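PDB 2DDZ: 190aa long hypothetical protein from Pyrococcus horikoshii, which is of unknown function but forms a hexamer and probably shares distant ancestry with the class II aminoacyl-tRNA synthetases. Local coordinates for residues Ala93-Leu98 against Lys170-Glu175. Sequence-based numbering, arbitrary orientation.
Sequences ARLVEL and KALVEE
With CG anti to the backbone N (chi1 175°) and a bend at chi2 (75°), Arg94 reaches across to Ala171 and Glu175, whose own chain also leaves anti and bends at chi2. Arg94 belongs to helix 81-100, Ala171 and Glu175 to helix 161-184; the axes of 93-98 and 170-175 are inclined at 135° and come no closer than 10.0 Å. This helix pair is a worked example of how a bound water can join two opposite charges too far apart to pair directly. Ala171 CB sits 3.4 Å above the guanidinium plane, over the side of NE and NH2 rather than the centre of the group, and is 3.6 Å from Arg94 NH2. No direct salt bridge forms: Arg94 NE stays 4.1 Å from Glu175 OE1. The two flat groups stand nearly perpendicular. Glu175 spends its OE2 on a salt bridge to Arg108 of the second subunit, tying this helix pair to the hexamer interface. Beside Arg94 CG, which touches Leu172 CD2, Leu95 and Leu172 cross at about a right angle, CD2 to CD2 at 4.0 Å, and Leu98 CD2 leans loosely on Ala171 CB. An alanine in place of Arg94 would probably leave the bridging water without its NE donor and open a gap over Ala171 CB. That water lies in the guanidinium plane, accepting from Arg94 NE at 2.7 Å and donating to Ala171 O at 3.1 Å and Glu175 OE1 at 2.9 Å.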
# COMPACT_ATOMS: atom_id res chain seq x y z
N ALA E 93 21.17 1.48 -16.10
CA ALA E 93 21.07 2.04 -17.44
C ALA E 93 21.78 3.40 -17.47
O ALA E 93 22.48 3.70 -18.43
CB ALA E 93 19.61 2.20 -17.85
N ARG E 94 21.60 4.21 -16.44
CA ARG E 94 22.26 5.51 -16.41
C ARG E 94 23.78 5.35 -16.37
O ARG E 94 24.50 6.10 -17.03
CB ARG E 94 21.81 6.34 -15.22
CG ARG E 94 22.56 7.68 -15.08
CD ARG E 94 22.10 8.73 -16.11
NE ARG E 94 22.87 9.97 -16.01
CZ ARG E 94 24.05 10.18 -16.61
NH1 ARG E 94 24.60 9.23 -17.36
NH2 ARG E 94 24.68 11.34 -16.47
N LEU E 95 24.26 4.38 -15.59
CA LEU E 95 25.69 4.10 -15.51
C LEU E 95 26.22 3.70 -16.88
O LEU E 95 27.36 4.01 -17.23
CB LEU E 95 25.98 2.96 -14.52
CG LEU E 95 25.78 3.27 -13.04
CD1 LEU E 95 26.19 2.05 -12.23
CD2 LEU E 95 26.61 4.50 -12.62
N VAL E 96 25.40 3.01 -17.66
CA VAL E 96 25.80 2.58 -18.99
C VAL E 96 25.96 3.80 -19.89
O VAL E 96 26.97 3.94 -20.58
CB VAL E 96 24.77 1.58 -19.58
CG1 VAL E 96 25.03 1.35 -21.06
CG2 VAL E 96 24.87 0.25 -18.82
N GLU E 97 24.97 4.69 -19.86
CA GLU E 97 25.01 5.92 -20.64
C GLU E 97 26.27 6.71 -20.28
O GLU E 97 26.93 7.29 -21.14
CB GLU E 97 23.79 6.78 -20.32
CG GLU E 97 22.49 6.33 -20.96
CD GLU E 97 21.27 6.89 -20.24
OE1 GLU E 97 21.38 7.98 -19.63
OE2 GLU E 97 20.19 6.25 -20.29
N LEU E 98 26.59 6.73 -18.99
CA LEU E 98 27.75 7.45 -18.49
C LEU E 98 29.09 6.91 -19.00
O LEU E 98 30.03 7.68 -19.21
CB LEU E 98 27.74 7.42 -16.96
CG LEU E 98 28.92 8.13 -16.30
CD1 LEU E 98 28.94 9.59 -16.74
CD2 LEU E 98 28.83 8.03 -14.78
N LYS E 170 26.99 11.57 -8.71
CA LYS E 170 26.19 12.75 -9.03
C LYS E 170 25.13 12.39 -10.08
O LYS E 170 24.00 12.88 -10.03
CB LYS E 170 27.10 13.86 -9.56
CG LYS E 170 26.45 15.23 -9.74
CD LYS E 170 27.45 16.22 -10.35
CE LYS E 170 26.88 17.63 -10.51
NZ LYS E 170 26.71 18.34 -9.21
N ALA E 171 25.50 11.53 -11.02
CA ALA E 171 24.59 11.09 -12.08
C ALA E 171 23.40 10.31 -11.53
O ALA E 171 22.27 10.48 -11.98
CB ALA E 171 25.34 10.22 -13.09
N LEU E 172 23.67 9.44 -10.55
CA LEU E 172 22.63 8.63 -9.93
C LEU E 172 21.71 9.46 -9.03
O LEU E 172 20.50 9.25 -9.01
CB LEU E 172 23.26 7.48 -9.15
CG LEU E 172 24.05 6.48 -10.00
CD1 LEU E 172 24.31 5.23 -9.18
CD2 LEU E 172 23.27 6.13 -11.27
N VAL E 173 22.28 10.41 -8.29
CA VAL E 173 21.46 11.25 -7.44
C VAL E 173 20.50 12.05 -8.33
O VAL E 173 19.31 12.14 -8.04
CB VAL E 173 22.31 12.22 -6.60
CG1 VAL E 173 21.42 13.25 -5.92
CG2 VAL E 173 23.09 11.45 -5.55
N GLU E 174 21.02 12.60 -9.42
CA GLU E 174 20.17 13.37 -10.33
C GLU E 174 19.08 12.50 -10.93
O GLU E 174 17.96 12.95 -11.15
CB GLU E 174 21.00 13.97 -11.46
CG GLU E 174 22.03 14.98 -11.01
CD GLU E 174 22.71 15.68 -12.17
OE1 GLU E 174 22.65 15.14 -13.30
OE2 GLU E 174 23.30 16.75 -11.95
N GLU E 175 19.41 11.24 -11.19
CA GLU E 175 18.44 10.31 -11.77
C GLU E 175 17.28 10.13 -10.81
O GLU E 175 16.11 10.24 -11.19
CB GLU E 175 19.10 8.95 -12.02
CG GLU E 175 18.29 8.04 -12.93
CD GLU E 175 18.05 8.64 -14.31
OE1 GLU E 175 19.00 9.22 -14.88
OE2 GLU E 175 16.91 8.54 -14.82
O HOH W 1 20.97 11.36 -14.68